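Local coordinates for packaging enzyme P4 (Pseudomonas phage phi13, PDB 4BLP), which probably hydrolyses nucleoside triphosphates as a hexameric RecA-like motor that packages viral RNA into the phage capsid, at residues 150-155 and 257-262; 159-164 and 284-289; 171-176 and 211-216; 199-204 and 251-256. One frame throughout, in Å; residues are numbered along the deposited sequence.

How the contacts relate
Running from the N terminus, strand 147-152 gives contact 1 its first segment, and the helix that follows gives contact 2 its own. Strand 170-173 then opens contact 3, which closes the shortest loop, 34 residues, when 211-216 pairs beside it. Helix 193-205 starts contact 4 inside that loop, so contacts 3 and 4 cross; 251-256 closes contact 4. Immediately afterwards 257-262 closes contact 1, with contacts 3 and 4 enclosed. Contact 2, crossing contact 1, closes last at 284-289 and also encloses 3 and 4. Contacts 1 and 3 join strands edge to edge, whereas 2 and 4 pack helices against the same mixed sheet or its hairpin.

Contact 1 (150-155 and 257-262); sequences VVVGGT and INPMSS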
loop_
_atom_site.group_PDB
_atom_site.type_symbol
_atom_site.label_atom_id
_atom_site.label_comp_id
_atom_site.label_asym_id
_atom_site.label_seq_id
_atom_site.Cartn_x
_atom_site.Cartn_y
_atom_site.Cartn_z
ATOM N N VAL D 150 -18.817 15.415 21.490
ATOM C CA VAL D 150 -17.537 14.797 21.837
ATOM C C VAL D 150 -16.800 15.642 22.865
ATOM O O VAL D 150 -16.850 16.880 22.822
ATOM C CB VAL D 150 -16.646 14.514 20.595
ATOM C CG1 VAL D 150 -17.337 13.525 19.649
ATOM C CG2 VAL D 150 -16.300 15.803 19.870
ATOM N N VAL D 151 -16.091 14.973 23.767
ATOM C CA VAL D 151 -15.278 15.605 24.802
ATOM C C VAL D 151 -13.855 15.302 24.417
ATOM O O VAL D 151 -13.467 14.146 24.410
ATOM C CB VAL D 151 -15.659 15.078 26.217
ATOM C CG1 VAL D 151 -14.740 15.685 27.305
ATOM C CG2 VAL D 151 -17.138 15.376 26.500
ATOM N N VAL D 152 -13.065 16.359 24.095
ATOM C CA VAL D 152 -11.747 16.210 23.514
ATOM C C VAL D 152 -10.652 16.697 24.436
ATOM O O VAL D 152 -10.817 17.675 25.141
ATOM C CB VAL D 152 -11.690 17.001 22.156
ATOM C CG1 VAL D 152 -10.422 16.703 21.388
ATOM C CG2 VAL D 152 -12.893 16.666 21.267
ATOM N N GLY D 153 -9.506 16.029 24.378
ATOM C CA GLY D 153 -8.343 16.438 25.153
ATOM C C GLY D 153 -7.285 15.376 25.072
ATOM O O GLY D 153 -7.609 14.233 24.748
ATOM N N GLY D 154 -6.046 15.735 25.391
ATOM C CA GLY D 154 -4.937 14.796 25.322
ATOM C C GLY D 154 -4.876 13.828 26.479
ATOM O O GLY D 154 -5.755 13.789 27.345
ATOM N N THR D 155 -3.818 12.999 26.482
ATOM C CA THR D 155 -3.607 12.018 27.535
ATOM C C THR D 155 -3.328 12.824 28.774
ATOM O O THR D 155 -2.530 13.764 28.704
ATOM C CB THR D 155 -2.435 11.087 27.138
ATOM O OG1 THR D 155 -2.666 10.580 25.818
ATOM C CG2 THR D 155 -2.240 9.955 28.108
ATOM N N ILE D 257 -12.875 11.572 23.364
ATOM C CA ILE D 257 -11.987 11.227 22.271
ATOM C C ILE D 257 -10.677 11.995 22.382
ATOM O O ILE D 257 -10.671 13.157 22.794
ATOM C CB ILE D 257 -12.700 11.466 20.895
ATOM C CG1 ILE D 257 -11.959 10.787 19.742
ATOM C CG2 ILE D 257 -12.956 12.971 20.610
ATOM C CD1 ILE D 257 -12.826 10.722 18.432
ATOM N N ASN D 258 -9.573 11.333 22.044
ATOM C CA ASN D 258 -8.244 11.968 22.003
ATOM C C ASN D 258 -7.711 11.723 20.592
ATOM O O ASN D 258 -7.251 10.616 20.339
ATOM C CB ASN D 258 -7.316 11.428 23.090
ATOM C CG ASN D 258 -5.883 11.911 22.914
ATOM O OD1 ASN D 258 -5.583 12.798 22.100
ATOM N ND2 ASN D 258 -4.963 11.363 23.705
ATOM N N PRO D 259 -7.821 12.694 19.653
ATOM C CA PRO D 259 -7.441 12.413 18.264
ATOM C C PRO D 259 -5.944 12.265 18.014
ATOM O O PRO D 259 -5.546 11.868 16.911
ATOM C CB PRO D 259 -8.022 13.609 17.488
ATOM C CG PRO D 259 -7.995 14.730 18.488
ATOM C CD PRO D 259 -8.389 14.063 19.785
ATOM N N MET D 260 -5.110 12.562 19.035
ATOM C CA MET D 260 -3.650 12.425 18.991
ATOM C C MET D 260 -3.031 13.198 17.825
ATOM O O MET D 260 -2.230 12.669 17.042
ATOM C CB MET D 260 -3.226 10.951 18.959
ATOM C CG MET D 260 -3.603 10.211 20.201
ATOM S SD MET D 260 -2.668 8.666 20.339
ATOM C CE MET D 260 -3.161 8.207 21.996
ATOM N N SER D 261 -3.418 14.455 17.729
ATOM C CA SER D 261 -2.902 15.391 16.749
ATOM C C SER D 261 -1.475 15.731 17.130
ATOM O O SER D 261 -1.144 15.727 18.328
ATOM C CB SER D 261 -3.744 16.664 16.789
ATOM O OG SER D 261 -3.110 17.723 16.088
ATOM N N SER D 262 -0.651 16.129 16.151
ATOM C CA SER D 262 0.665 16.671 16.494
ATOM C C SER D 262 0.406 18.020 17.189
ATOM O O SER D 262 -0.644 18.631 16.936
ATOM C CB SER D 262 1.541 16.820 15.256
ATOM O OG SER D 262 0.926 17.666 14.299
#
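V152 and I257 stand side by side on one face of the sheet and point the same way, their CG2 methyls 3.8 Å apart. CG1 of I257 lies anti to its backbone N (chi1 -165°), which puts CG2 in the crowded position between N and carbonyl carbon; from there this methyl also reaches CB of V150, two residues before V152 and on the same face. The other branch of V152, CG1, meets CD of P259, whose ring crosses the valine at about a right angle. Helix 266-274 covers this face, with Y270 over V152 and I273 over V150 and P259. Beneath the side chains the two chains run parallel: I257 N donates to V151 O at 2.8 Å in the carbonyl plane, while the return bond from G153 N to I257 O is weak at 3.5 Å. Strand 147-152 here runs out into a probable Walker A P-loop, and strand 252-257 lies between it and strand 210-213, the order expected of a RecA-like (ASCE) ATPase. N258, its CG anti to its N, carries the contact beyond the strands. N258 CB lies 3.3 Å from G153 O, and the amide runs on past G154. N258 OD1 accepts from M260 N at 3.1 Å, an Asx turn. N258 ND2 lies 3.2 Å from OG1 of T155, a hydroxyl hydrogen-bonded to N272 of a neighbouring subunit.

Contact 2 (159-164 and 284-289); sequences KSKWLN and NNAAVV
W162 reaches from helix 159-164 toward the tight turn at 284-287, its CG anti to the backbone N (chi1 180°) and the indole turned to chi2 79°. That conformation brings the pyrrole side of the ring to the hairpin. A286 O lies at the ring edge, near its plane, 3.5 Å from W162 CD1. Farther along, one methyl of V288 presses on the indole obliquely: V288 CG2 is 3.4 Å from W162 NE1 and 3.6 Å from W162 CE2. V288 has CG1 anti to its N (chi1 177°), so CG2, beside the N, is the branch that does the touching. K161, one residue before W162, also has CG anti to its N, and its chain stays extended beyond. Its methylenes CB, CG and CD all pass alongside the A286 methyl, K161 CD coming closest at 3.8 Å from A286 CB. A286 thus meets the helix twice, by its methyl at K161 and by its carbonyl at W162. The turn that presents it is type I', closed by A287 N donating to N284 O at 3.0 Å and by the reciprocal bond from N284 N to A287 O. T281 and V283 on the first arm of the hairpin, V151 of strand 147-152 and the loop residues W139 and Q140 also pack on W162. Between the two segments the contact is van der Waals packing, so shape and apolar surface set the fit there, while a backbone hydrogen bond between A286 and A157 ties the turn to the loop leading into the helix.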
loop_
_atom_site.group_PDB
_atom_site.type_symbol
_atom_site.label_atom_id
_atom_site.label_comp_id
_atom_site.label_asym_id
_atom_site.label_seq_id
_atom_site.Cartn_x
_atom_site.Cartn_y
_atom_site.Cartn_z
ATOM N N LYS D 159 -10.508 14.027 30.884
ATOM C CA LYS D 159 -11.810 13.869 30.198
ATOM C C LYS D 159 -12.774 13.036 31.066
ATOM O O LYS D 159 -13.897 13.476 31.306
ATOM C CB LYS D 159 -11.682 13.222 28.801
ATOM C CG LYS D 159 -10.855 14.004 27.765
ATOM C CD LYS D 159 -10.735 13.278 26.405
ATOM C CE LYS D 159 -9.874 12.023 26.394
ATOM N NZ LYS D 159 -8.466 12.225 26.873
ATOM N N SER D 160 -12.309 11.864 31.584
ATOM C CA SER D 160 -13.118 10.980 32.441
ATOM C C SER D 160 -13.572 11.672 33.706
ATOM O O SER D 160 -14.726 11.498 34.107
ATOM C CB SER D 160 -12.330 9.724 32.819
ATOM O OG SER D 160 -12.073 8.978 31.648
ATOM N N LYS D 161 -12.674 12.441 34.352
ATOM C CA LYS D 161 -12.959 13.150 35.592
ATOM C C LYS D 161 -14.008 14.226 35.350
ATOM O O LYS D 161 -14.934 14.370 36.154
ATOM C CB LYS D 161 -11.675 13.764 36.177
ATOM C CG LYS D 161 -11.850 14.329 37.574
ATOM C CD LYS D 161 -10.542 14.844 38.164
ATOM C CE LYS D 161 -10.780 15.694 39.389
ATOM N NZ LYS D 161 -9.567 16.464 39.770
ATOM N N TRP D 162 -13.852 15.014 34.263
ATOM C CA TRP D 162 -14.834 16.055 33.957
ATOM C C TRP D 162 -16.199 15.394 33.642
ATOM O O TRP D 162 -17.224 15.874 34.113
ATOM C CB TRP D 162 -14.374 16.922 32.779
ATOM C CG TRP D 162 -15.377 17.995 32.456
ATOM C CD1 TRP D 162 -15.551 19.175 33.120
ATOM C CD2 TRP D 162 -16.401 17.945 31.442
ATOM N NE1 TRP D 162 -16.605 19.878 32.571
ATOM C CE2 TRP D 162 -17.136 19.153 31.529
ATOM C CE3 TRP D 162 -16.748 17.013 30.440
ATOM C CZ2 TRP D 162 -18.226 19.435 30.683
ATOM C CZ3 TRP D 162 -17.813 17.305 29.590
ATOM C CH2 TRP D 162 -18.536 18.499 29.713
ATOM N N LEU D 163 -16.193 14.305 32.868
ATOM C CA LEU D 163 -17.430 13.592 32.488
ATOM C C LEU D 163 -18.168 13.072 33.708
ATOM O O LEU D 163 -19.372 13.281 33.817
ATOM C CB LEU D 163 -17.147 12.446 31.495
ATOM C CG LEU D 163 -16.985 12.899 30.040
ATOM C CD1 LEU D 163 -16.328 11.808 29.191
ATOM C CD2 LEU D 163 -18.311 13.295 29.421
ATOM N N ASN D 164 -17.437 12.469 34.661
ATOM C CA ASN D 164 -18.026 11.932 35.887
ATOM C C ASN D 164 -18.652 13.035 36.717
ATOM O O ASN D 164 -19.675 12.804 37.367
ATOM C CB ASN D 164 -16.988 11.162 36.701
ATOM C CG ASN D 164 -16.656 9.821 36.097
ATOM O OD1 ASN D 164 -17.486 9.200 35.417
ATOM N ND2 ASN D 164 -15.433 9.348 36.331
ATOM N N ASN D 284 -9.178 20.391 29.766
ATOM C CA ASN D 284 -7.787 20.369 30.240
ATOM C C ASN D 284 -7.836 20.535 31.732
ATOM O O ASN D 284 -8.610 21.363 32.235
ATOM C CB ASN D 284 -6.897 21.416 29.568
ATOM C CG ASN D 284 -5.436 21.212 29.879
ATOM O OD1 ASN D 284 -4.938 20.089 29.891
ATOM N ND2 ASN D 284 -4.729 22.290 30.155
ATOM N N ASN D 285 -7.060 19.705 32.449
ATOM C CA ASN D 285 -7.041 19.684 33.918
ATOM C C ASN D 285 -8.478 19.487 34.463
ATOM O O ASN D 285 -8.878 20.164 35.415
ATOM C CB ASN D 285 -6.383 20.964 34.510
ATOM C CG ASN D 285 -5.008 21.279 33.973
ATOM O OD1 ASN D 285 -4.749 22.391 33.504
ATOM N ND2 ASN D 285 -4.090 20.314 34.033
ATOM N N ALA D 286 -9.256 18.579 33.814
ATOM C CA ALA D 286 -10.648 18.227 34.147
ATOM C C ALA D 286 -11.580 19.461 34.203
ATOM O O ALA D 286 -12.562 19.468 34.953
ATOM C CB ALA D 286 -10.715 17.447 35.461
ATOM N N ALA D 287 -11.270 20.491 33.415
ATOM C CA ALA D 287 -12.064 21.727 33.345
ATOM C C ALA D 287 -12.332 22.098 31.881
ATOM O O ALA D 287 -11.539 21.754 31.001
ATOM C CB ALA D 287 -11.343 22.874 34.058
ATOM N N VAL D 288 -13.440 22.787 31.621
ATOM C CA VAL D 288 -13.792 23.209 30.257
ATOM C C VAL D 288 -12.876 24.325 29.797
ATOM O O VAL D 288 -12.842 25.387 30.429
ATOM C CB VAL D 288 -15.284 23.653 30.138
ATOM C CG1 VAL D 288 -15.601 24.170 28.727
ATOM C CG2 VAL D 288 -16.218 22.499 30.483
ATOM N N VAL D 289 -12.191 24.108 28.674
ATOM C CA VAL D 289 -11.349 25.120 28.021
ATOM C C VAL D 289 -12.262 25.900 27.052
ATOM O O VAL D 289 -12.262 27.127 27.039
ATOM C CB VAL D 289 -10.136 24.466 27.293
ATOM C CG1 VAL D 289 -9.417 25.483 26.398
ATOM C CG2 VAL D 289 -9.169 23.846 28.293
#

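Contact 3 (171-176 and 211-216); sequences TIRWGE and VIDSFR
D213 and R173 lie side by side on one face of the sheet, and NH1 of the arginine gives D213 OD2 a salt bridge of 2.9 Å. The oxygen sits near the guanidinium plane, yet the arginine meets it from above the carboxylate plane, the two groups being turned 48° apart. R173 gets there by bending at chi2 and chi3; its NE has a second acidic partner in D182. At the far end, S214 OG donates to E176 OE2 at 2.6 Å, on the lone pair facing away from OE1. The same OG accepts from R216 N, an ST turn at the start of helix 216-221. D213 OD1 is only 3.7 Å from E176 OE2, a crowding of like charges that may raise the pKa of one acid. Parallel strand pairing places these groups: I172 N donates to V211 O, and D213 N to I172 O at 2.8 Å almost along the C=O axis. D213, at the end of strand 210-213 and weakly hydrogen-bonded to S160 in the first turn of the helix after the probable P-loop, is placed like a Walker B aspartate. A cis peptide precedes S214. R216 NH1 donates to G175 O at 2.9 Å, in the guanidinium plane, and also meets T240 of a neighbouring subunit, while S276 of that subunit binds NH2.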
loop_
_atom_site.group_PDB
_atom_site.type_symbol
_atom_site.label_atom_id
_atom_site.label_comp_id
_atom_site.label_asym_id
_atom_site.label_seq_id
_atom_site.Cartn_x
_atom_site.Cartn_y
_atom_site.Cartn_z
ATOM N N THR D 171 -22.118 5.027 32.033
ATOM C CA THR D 171 -20.917 5.151 31.199
ATOM C C THR D 171 -20.659 3.838 30.504
ATOM O O THR D 171 -20.567 2.793 31.153
ATOM C CB THR D 171 -19.704 5.580 32.060
ATOM O OG1 THR D 171 -19.988 6.833 32.710
ATOM C CG2 THR D 171 -18.412 5.713 31.226
ATOM N N ILE D 172 -20.510 3.893 29.184
ATOM C CA ILE D 172 -20.135 2.717 28.406
ATOM C C ILE D 172 -18.613 2.688 28.393
ATOM O O ILE D 172 -17.989 3.712 28.104
ATOM C CB ILE D 172 -20.730 2.761 26.998
ATOM C CG1 ILE D 172 -22.255 2.595 27.107
ATOM C CG2 ILE D 172 -20.105 1.637 26.094
ATOM C CD1 ILE D 172 -22.883 2.878 25.750
ATOM N N ARG D 173 -18.028 1.537 28.731
ATOM C CA ARG D 173 -16.565 1.427 28.807
ATOM C C ARG D 173 -16.075 0.584 27.652
ATOM O O ARG D 173 -16.454 -0.586 27.534
ATOM C CB ARG D 173 -16.180 0.839 30.191
ATOM C CG ARG D 173 -16.451 1.902 31.297
ATOM C CD ARG D 173 -15.234 2.819 31.513
ATOM N NE ARG D 173 -14.172 2.004 32.099
ATOM C CZ ARG D 173 -12.874 2.299 32.061
ATOM N NH1 ARG D 173 -12.455 3.436 31.509
ATOM N NH2 ARG D 173 -11.987 1.454 32.556
ATOM N N TRP D 174 -15.314 1.212 26.745
ATOM C CA TRP D 174 -14.844 0.565 25.520
ATOM C C TRP D 174 -13.403 0.900 25.219
ATOM O O TRP D 174 -13.044 2.093 25.141
ATOM C CB TRP D 174 -15.727 1.034 24.332
ATOM C CG TRP D 174 -15.392 0.363 23.014
ATOM C CD1 TRP D 174 -15.087 -0.959 22.812
ATOM C CD2 TRP D 174 -15.321 0.997 21.720
ATOM N NE1 TRP D 174 -14.792 -1.178 21.478
ATOM C CE2 TRP D 174 -14.926 0.006 20.788
ATOM C CE3 TRP D 174 -15.509 2.328 21.264
ATOM C CZ2 TRP D 174 -14.792 0.276 19.409
ATOM C CZ3 TRP D 174 -15.384 2.598 19.899
ATOM C CH2 TRP D 174 -15.014 1.586 18.988
ATOM N N GLY D 175 -12.596 -0.139 25.028
ATOM C CA GLY D 175 -11.202 -0.009 24.598
ATOM C C GLY D 175 -10.280 0.689 25.582
ATOM O O GLY D 175 -9.234 1.217 25.197
ATOM N N GLU D 176 -10.645 0.663 26.860
ATOM C CA GLU D 176 -9.879 1.276 27.940
ATOM C C GLU D 176 -9.446 0.199 28.944
ATOM O O GLU D 176 -10.159 -0.779 29.089
ATOM C CB GLU D 176 -10.762 2.308 28.678
ATOM C CG GLU D 176 -11.122 3.509 27.818
ATOM C CD GLU D 176 -9.994 4.497 27.617
ATOM O OE1 GLU D 176 -8.952 4.372 28.297
ATOM O OE2 GLU D 176 -10.135 5.373 26.734
ATOM N N VAL D 211 -22.633 8.281 28.514
ATOM C CA VAL D 211 -21.299 8.765 28.121
ATOM C C VAL D 211 -20.507 7.556 27.684
ATOM O O VAL D 211 -20.610 6.510 28.319
ATOM C CB VAL D 211 -20.642 9.485 29.334
ATOM C CG1 VAL D 211 -19.119 9.588 29.168
ATOM C CG2 VAL D 211 -21.315 10.849 29.588
ATOM N N ILE D 212 -19.704 7.699 26.636
ATOM C CA ILE D 212 -18.851 6.609 26.151
ATOM C C ILE D 212 -17.402 6.934 26.454
ATOM O O ILE D 212 -16.861 7.920 25.952
ATOM C CB ILE D 212 -19.053 6.320 24.647
ATOM C CG1 ILE D 212 -20.554 5.959 24.400
ATOM C CG2 ILE D 212 -18.144 5.168 24.195
ATOM C CD1 ILE D 212 -21.114 6.643 23.193
ATOM N N ASP D 213 -16.780 6.058 27.261
ATOM C CA ASP D 213 -15.383 6.143 27.635
ATOM C C ASP D 213 -14.694 4.901 27.079
ATOM O O ASP D 213 -14.695 3.873 27.746
ATOM C CB ASP D 213 -15.241 6.236 29.164
ATOM C CG ASP D 213 -13.812 6.375 29.623
ATOM O OD1 ASP D 213 -12.948 6.709 28.778
ATOM O OD2 ASP D 213 -13.536 6.057 30.802
ATOM N N SER D 214 -14.198 4.943 25.828
ATOM C CA SER D 214 -14.079 6.156 24.994
ATOM C C SER D 214 -14.102 5.780 23.517
ATOM O O SER D 214 -14.330 4.607 23.175
ATOM C CB SER D 214 -12.726 6.823 25.303
ATOM O OG SER D 214 -11.666 6.026 24.784
ATOM N N PHE D 215 -13.791 6.752 22.640
ATOM C CA PHE D 215 -13.702 6.479 21.207
ATOM C C PHE D 215 -12.245 6.240 20.781
ATOM O O PHE D 215 -11.935 6.323 19.590
ATOM C CB PHE D 215 -14.348 7.648 20.407
ATOM C CG PHE D 215 -15.838 7.566 20.184
ATOM C CD1 PHE D 215 -16.604 6.592 20.813
ATOM C CD2 PHE D 215 -16.482 8.447 19.307
ATOM C CE1 PHE D 215 -17.996 6.520 20.606
ATOM C CE2 PHE D 215 -17.873 8.349 19.070
ATOM C CZ PHE D 215 -18.627 7.395 19.729
ATOM N N ARG D 216 -11.358 5.892 21.725
ATOM C CA ARG D 216 -9.962 5.653 21.327
ATOM C C ARG D 216 -9.844 4.570 20.199
ATOM O O ARG D 216 -9.022 4.748 19.304
ATOM C CB ARG D 216 -9.063 5.371 22.525
ATOM C CG ARG D 216 -9.180 4.047 23.182
ATOM C CD ARG D 216 -8.478 4.167 24.543
ATOM N NE ARG D 216 -7.028 4.357 24.469
ATOM C CZ ARG D 216 -6.142 3.419 24.784
ATOM N NH1 ARG D 216 -6.548 2.220 25.187
ATOM N NH2 ARG D 216 -4.847 3.681 24.733
#

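Contact 4 (199-204 and 251-256); sequences VALLLA and VLLVAA
L253, V251 and A204 carry most of the buried surface. L253 points from strand 252-257 toward the helix with CG anti to its carbonyl carbon (chi1 -64°) and forks over one helical turn: CD1 lies 3.6 Å from A200 CB, while CD2 reaches A204 CB at 3.7 Å and A200 O at 3.5 Å. Two alanines one turn apart therefore take the two branches of a single leucine, and their small methyls let the backbones come close. A204 also meets V251, just before the strand, through CB to CB at 3.7 Å. V251 places CG1 anti to its own carbonyl carbon, against the carbonyl carbon and CB of A204, and CG2 in the crowded position beside L201. There CD2 of L201 comes across at about a right angle, 3.8 Å from V251 CG2, and also touches CD1 of L253. Nearby, A200 packs on I172 and I212, and A204 on V210, so the helix spans three adjacent strands; L82 of helix 79-91 lies against L201. The axes of 199-204 and 252-256 approach to 8.6 Å, with N-to-C directions 129° apart, in the purely apolar helix-on-sheet packing of an alpha/beta P-loop NTPase core.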
loop_
_atom_site.group_PDB
_atom_site.type_symbol
_atom_site.label_atom_id
_atom_site.label_comp_id
_atom_site.label_asym_id
_atom_site.label_seq_id
_atom_site.Cartn_x
_atom_site.Cartn_y
_atom_site.Cartn_z
ATOM N N VAL D 199 -25.479 -0.592 22.340
ATOM C CA VAL D 199 -25.716 -0.352 23.777
ATOM C C VAL D 199 -25.960 1.155 24.000
ATOM O O VAL D 199 -26.883 1.524 24.734
ATOM C CB VAL D 199 -24.540 -0.901 24.636
ATOM C CG1 VAL D 199 -24.620 -0.429 26.086
ATOM C CG2 VAL D 199 -24.558 -2.427 24.592
ATOM N N ALA D 200 -25.141 2.003 23.369
ATOM C CA ALA D 200 -25.314 3.467 23.476
ATOM C C ALA D 200 -26.682 3.907 22.978
ATOM O O ALA D 200 -27.370 4.688 23.664
ATOM C CB ALA D 200 -24.209 4.185 22.686
ATOM N N LEU D 201 -27.073 3.452 21.777
ATOM C CA LEU D 201 -28.380 3.844 21.205
ATOM C C LEU D 201 -29.532 3.327 22.063
ATOM O O LEU D 201 -30.528 4.031 22.231
ATOM C CB LEU D 201 -28.521 3.324 19.766
ATOM C CG LEU D 201 -27.514 3.989 18.785
ATOM C CD1 LEU D 201 -27.647 3.361 17.385
ATOM C CD2 LEU D 201 -27.793 5.540 18.719
ATOM N N LEU D 202 -29.415 2.098 22.594
ATOM C CA LEU D 202 -30.482 1.557 23.460
ATOM C C LEU D 202 -30.646 2.388 24.735
ATOM O O LEU D 202 -31.777 2.769 25.092
ATOM C CB LEU D 202 -30.191 0.084 23.803
ATOM C CG LEU D 202 -30.504 -0.897 22.664
ATOM C CD1 LEU D 202 -29.723 -2.253 22.893
ATOM C CD2 LEU D 202 -31.996 -1.156 22.597
ATOM N N LEU D 203 -29.548 2.686 25.410
ATOM C CA LEU D 203 -29.576 3.487 26.631
ATOM C C LEU D 203 -30.102 4.900 26.364
ATOM O O LEU D 203 -30.948 5.369 27.093
ATOM C CB LEU D 203 -28.172 3.569 27.226
ATOM C CG LEU D 203 -27.710 2.280 27.920
ATOM C CD1 LEU D 203 -26.228 2.313 28.088
ATOM C CD2 LEU D 203 -28.452 2.062 29.298
ATOM N N ALA D 204 -29.633 5.559 25.298
ATOM C CA ALA D 204 -30.096 6.922 24.991
ATOM C C ALA D 204 -31.587 6.921 24.623
ATOM O O ALA D 204 -32.344 7.809 25.057
ATOM C CB ALA D 204 -29.249 7.506 23.860
ATOM N N VAL D 251 -31.621 10.973 19.404
ATOM C CA VAL D 251 -30.892 10.754 20.651
ATOM C C VAL D 251 -29.639 11.602 20.687
ATOM O O VAL D 251 -29.174 12.088 19.646
ATOM C CB VAL D 251 -30.537 9.248 20.874
ATOM C CG1 VAL D 251 -31.808 8.395 20.976
ATOM C CG2 VAL D 251 -29.570 8.707 19.789
ATOM N N LEU D 252 -29.064 11.726 21.891
ATOM C CA LEU D 252 -27.782 12.398 22.064
ATOM C C LEU D 252 -26.819 11.434 22.735
ATOM O O LEU D 252 -27.146 10.885 23.804
ATOM C CB LEU D 252 -27.918 13.692 22.898
ATOM C CG LEU D 252 -26.583 14.366 23.255
ATOM C CD1 LEU D 252 -25.921 14.956 22.001
ATOM C CD2 LEU D 252 -26.826 15.531 24.239
ATOM N N LEU D 253 -25.664 11.201 22.115
ATOM C CA LEU D 253 -24.592 10.405 22.705
ATOM C C LEU D 253 -23.460 11.348 23.048
ATOM O O LEU D 253 -23.239 12.322 22.325
ATOM C CB LEU D 253 -24.052 9.290 21.757
ATOM C CG LEU D 253 -25.055 8.203 21.376
ATOM C CD1 LEU D 253 -24.387 7.107 20.535
ATOM C CD2 LEU D 253 -25.744 7.630 22.593
ATOM N N VAL D 254 -22.749 11.061 24.141
ATOM C CA VAL D 254 -21.599 11.856 24.579
ATOM C C VAL D 254 -20.403 10.922 24.532
ATOM O O VAL D 254 -20.518 9.794 25.019
ATOM C CB VAL D 254 -21.793 12.477 25.975
ATOM C CG1 VAL D 254 -20.545 13.288 26.375
ATOM C CG2 VAL D 254 -23.053 13.364 25.993
ATOM N N ALA D 255 -19.292 11.324 23.910
ATOM C CA ALA D 255 -18.143 10.410 23.873
ATOM C C ALA D 255 -16.837 11.135 24.103
ATOM O O ALA D 255 -16.657 12.211 23.543
ATOM C CB ALA D 255 -18.096 9.712 22.523
ATOM N N ALA D 256 -15.918 10.524 24.881
ATOM C CA ALA D 256 -14.558 11.055 25.058
ATOM C C ALA D 256 -13.709 10.656 23.855
ATOM O O ALA D 256 -13.792 9.512 23.380
ATOM C CB ALA D 256 -13.929 10.510 26.347
#